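Local atomic coordinates of saframycin Mx1 synthetase B (Legionella pneumophila subsp. pneumophila, PDB entry 3KXW), a protein that belongs to the ANL superfamily of AMP-binding enzymes and is also named a fatty acid AMP ligase. Residues Q471-S476 with E527-N532. Residues are numbered along the deposited sequence; the frame is centred on the assembly and turned at random.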
ATOM      1  N   GLN A 471     -14.015 -14.046  -8.794  1.00 21.60           N
ATOM      2  CA  GLN A 471     -13.732 -15.450  -9.027  1.00 22.23           C
ATOM      3  C   GLN A 471     -12.485 -15.895  -8.257  1.00 20.77           C
ATOM      4  O   GLN A 471     -12.445 -16.999  -7.704  1.00 20.98           O
ATOM      5  CB  GLN A 471     -13.580 -15.710 -10.541  1.00 24.28           C
ATOM      6  CG  GLN A 471     -14.771 -15.183 -11.374  1.00 27.79           C
ATOM      7  CD  GLN A 471     -14.824 -13.637 -11.503  1.00 26.35           C
ATOM      8  OE1 GLN A 471     -13.837 -12.952 -11.318  1.00 27.18           O
ATOM      9  NE2 GLN A 471     -15.990 -13.115 -11.845  1.00 31.99           N
ATOM     10  N   ASP A 472     -11.471 -15.038  -8.193  1.00 19.31           N
ATOM     11  CA  ASP A 472     -10.231 -15.450  -7.555  1.00 19.50           C
ATOM     12  C   ASP A 472     -10.339 -15.492  -6.037  1.00 19.25           C
ATOM     13  O   ASP A 472      -9.706 -16.325  -5.392  1.00 17.71           O
ATOM     14  CB  ASP A 472      -9.052 -14.591  -8.016  1.00 21.90           C
ATOM     15  CG  ASP A 472      -8.674 -14.849  -9.465  1.00 23.09           C
ATOM     16  OD1 ASP A 472      -9.092 -15.881 -10.033  1.00 23.37           O
ATOM     17  OD2 ASP A 472      -7.932 -14.027 -10.039  1.00 23.73           O
ATOM     18  N   ILE A 473     -11.145 -14.597  -5.473  1.00 17.54           N
ATOM     19  CA  ILE A 473     -11.409 -14.582  -4.033  1.00 17.04           C
ATOM     20  C   ILE A 473     -12.197 -15.834  -3.659  1.00 17.36           C
ATOM     21  O   ILE A 473     -11.918 -16.468  -2.652  1.00 15.96           O
ATOM     22  CB  ILE A 473     -12.207 -13.344  -3.622  1.00 18.66           C
ATOM     23  CG1 ILE A 473     -11.363 -12.071  -3.740  1.00 19.26           C
ATOM     24  CG2 ILE A 473     -12.750 -13.491  -2.206  1.00 15.32           C
ATOM     25  CD1 ILE A 473     -12.190 -10.793  -3.611  1.00 17.11           C
ATOM     26  N   GLU A 474     -13.171 -16.197  -4.482  1.00 16.25           N
ATOM     27  CA  GLU A 474     -13.953 -17.406  -4.233  1.00 18.54           C
ATOM     28  C   GLU A 474     -13.047 -18.638  -4.245  1.00 18.34           C
ATOM     29  O   GLU A 474     -13.182 -19.529  -3.399  1.00 19.56           O
ATOM     30  CB  GLU A 474     -15.102 -17.513  -5.253  1.00 17.12           C
ATOM     31  CG  GLU A 474     -16.120 -16.395  -5.077  1.00 18.30           C
ATOM     32  CD  GLU A 474     -17.061 -16.215  -6.273  1.00 18.39           C
ATOM     33  OE1 GLU A 474     -16.949 -16.992  -7.244  1.00 21.06           O
ATOM     34  OE2 GLU A 474     -17.907 -15.303  -6.228  1.00 17.37           O
ATOM     35  N   PHE A 475     -12.113 -18.670  -5.190  1.00 17.73           N
ATOM     36  CA  PHE A 475     -11.134 -19.757  -5.279  1.00 19.29           C
ATOM     37  C   PHE A 475     -10.315 -19.880  -4.000  1.00 20.20           C
ATOM     38  O   PHE A 475     -10.120 -20.992  -3.481  1.00 20.02           O
ATOM     39  CB  PHE A 475     -10.187 -19.558  -6.462  1.00 22.88           C
ATOM     40  CG  PHE A 475      -9.176 -20.666  -6.614  1.00 24.49           C
ATOM     41  CD1 PHE A 475      -9.445 -21.754  -7.421  1.00 25.72           C
ATOM     42  CD2 PHE A 475      -7.960 -20.614  -5.940  1.00 23.05           C
ATOM     43  CE1 PHE A 475      -8.519 -22.782  -7.563  1.00 27.15           C
ATOM     44  CE2 PHE A 475      -7.030 -21.643  -6.070  1.00 27.46           C
ATOM     45  CZ  PHE A 475      -7.318 -22.729  -6.891  1.00 25.65           C
ATOM     46  N   SER A 476      -9.815 -18.742  -3.516  1.00 18.11           N
ATOM     47  CA  SER A 476      -9.039 -18.695  -2.287  1.00 17.69           C
ATOM     48  C   SER A 476      -9.808 -19.307  -1.114  1.00 18.18           C
ATOM     49  O   SER A 476      -9.274 -20.148  -0.386  1.00 17.24           O
ATOM     50  CB  SER A 476      -8.605 -17.252  -1.962  1.00 17.88           C
ATOM     51  OG  SER A 476      -7.542 -16.836  -2.819  1.00 18.36           O
ATOM     52  N   GLU A 527      -8.273 -11.906   6.772  1.00 18.30           N
ATOM     53  CA  GLU A 527      -6.839 -12.191   6.589  1.00 20.39           C
ATOM     54  C   GLU A 527      -6.512 -12.931   5.283  1.00 21.04           C
ATOM     55  O   GLU A 527      -5.560 -12.600   4.572  1.00 20.36           O
ATOM     56  CB  GLU A 527      -6.305 -12.956   7.798  1.00 20.86           C
ATOM     57  CG  GLU A 527      -4.846 -13.378   7.668  1.00 24.46           C
ATOM     58  CD  GLU A 527      -4.417 -14.320   8.797  1.00 29.69           C
ATOM     59  OE1 GLU A 527      -4.651 -13.987   9.988  1.00 32.51           O
ATOM     60  OE2 GLU A 527      -3.879 -15.400   8.489  1.00 31.38           O
ATOM     61  N   LEU A 528      -7.327 -13.921   4.945  1.00 19.69           N
ATOM     62  CA  LEU A 528      -7.116 -14.672   3.714  1.00 17.04           C
ATOM     63  C   LEU A 528      -7.138 -13.812   2.473  1.00 17.87           C
ATOM     64  O   LEU A 528      -6.262 -13.928   1.617  1.00 20.34           O
ATOM     65  CB  LEU A 528      -8.165 -15.785   3.579  1.00 17.43           C
ATOM     66  CG  LEU A 528      -8.050 -16.629   2.312  1.00 20.15           C
ATOM     67  CD1 LEU A 528      -6.784 -17.489   2.358  1.00 20.71           C
ATOM     68  CD2 LEU A 528      -9.276 -17.516   2.155  1.00 20.38           C
ATOM     69  N   VAL A 529      -8.156 -12.962   2.346  1.00 16.77           N
ATOM     70  CA  VAL A 529      -8.294 -12.141   1.154  1.00 18.73           C
ATOM     71  C   VAL A 529      -7.183 -11.070   1.104  1.00 17.53           C
ATOM     72  O   VAL A 529      -6.643 -10.755   0.045  1.00 18.32           O
ATOM     73  CB  VAL A 529      -9.694 -11.488   1.117  1.00 17.53           C
ATOM     74  CG1 VAL A 529      -9.806 -10.551  -0.067  1.00 17.38           C
ATOM     75  CG2 VAL A 529     -10.774 -12.591   1.071  1.00 17.83           C
ATOM     76  N   TYR A 530      -6.855 -10.515   2.256  1.00 18.50           N
ATOM     77  CA  TYR A 530      -5.769  -9.538   2.324  1.00 17.77           C
ATOM     78  C   TYR A 530      -4.442 -10.127   1.837  1.00 20.02           C
ATOM     79  O   TYR A 530      -3.732  -9.503   1.035  1.00 22.77           O
ATOM     80  CB  TYR A 530      -5.616  -9.007   3.737  1.00 17.02           C
ATOM     81  CG  TYR A 530      -4.557  -7.936   3.838  1.00 18.54           C
ATOM     82  CD1 TYR A 530      -4.874  -6.592   3.690  1.00 18.98           C
ATOM     83  CD2 TYR A 530      -3.222  -8.283   4.059  1.00 19.82           C
ATOM     84  CE1 TYR A 530      -3.883  -5.610   3.782  1.00 20.29           C
ATOM     85  CE2 TYR A 530      -2.234  -7.313   4.157  1.00 20.88           C
ATOM     86  CZ  TYR A 530      -2.565  -5.984   4.020  1.00 21.99           C
ATOM     87  OH  TYR A 530      -1.553  -5.038   4.126  1.00 20.81           O
ATOM     88  N   GLU A 531      -4.127 -11.328   2.309  1.00 19.39           N
ATOM     89  CA  GLU A 531      -2.884 -12.023   1.949  1.00 23.71           C
ATOM     90  C   GLU A 531      -2.826 -12.513   0.504  1.00 24.91           C
ATOM     91  O   GLU A 531      -1.809 -12.343  -0.166  1.00 24.46           O
ATOM     92  CB  GLU A 531      -2.638 -13.172   2.925  1.00 22.71           C
ATOM     93  CG  GLU A 531      -2.542 -12.666   4.352  1.00 27.17           C
ATOM     94  CD  GLU A 531      -1.130 -12.662   4.936  1.00 34.29           C
ATOM     95  OE1 GLU A 531      -0.702 -13.745   5.407  1.00 36.63           O
ATOM     96  OE2 GLU A 531      -0.470 -11.577   4.990  1.00 38.42           O
ATOM     97  N   ASN A 532      -3.922 -13.102   0.025  1.00 21.63           N
ATOM     98  CA  ASN A 532      -3.967 -13.664  -1.318  1.00 21.45           C
ATOM     99  C   ASN A 532      -4.209 -12.645  -2.421  1.00 22.95           C
ATOM    100  O   ASN A 532      -3.813 -12.873  -3.563  1.00 23.71           O
ATOM    101  CB  ASN A 532      -5.035 -14.768  -1.404  1.00 19.76           C
ATOM    102  CG  ASN A 532      -4.635 -16.045  -0.657  1.00 22.30           C
ATOM    103  OD1 ASN A 532      -3.699 -16.053   0.148  1.00 20.90           O
ATOM    104  ND2 ASN A 532      -5.358 -17.133  -0.924  1.00 22.23           N
TER
HETATM  105  O   HOH W   1      -6.507 -20.114  -0.495  1.00 23.93           O
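The hydroxyl of S476 has two side-chain partners: N532 ND2 donates to S476 OG at 2.9 Å, and H533 NE2, one residue further along the second helix, is hydrogen-bonded to the same oxygen. The N532 bond is nearly linear, with an N-H...O angle of 175°, and OG lies 1° out of the amide plane, so this N-H is aimed almost exactly at the oxygen. Both groups reach the interface in the same way: S476 OG and N532 CG each stand opposite their own carbonyl carbon and beside their own backbone N. A water adds a second, looser link, donating to S476 O at 2.8 Å and accepting a weak bond from N532 ND2 at 3.2 Å. L528 CD2 comes up to the same carbonyl, 3.7 Å from S476 O. One turn earlier on the first helix, I473 and V529 meet through single methyls, CG2 to CG2 at 3.9 Å, while A491 of strand 486-496 packs against I473. The segment axes approach to 10.1 Å at 121° between their directions, and 216 Å² is buried, both sides summed. The contact thus joins helices 469-479 and 515-533 of the C-terminal domain of this AMP-binding enzyme. Apart from the I473-V529 methyl pair and L528 against S476, it is polar and centred on the buried serine hydroxyl, whose two side-chain partners are consecutive residues of the facing helix and would probably limit its rotation.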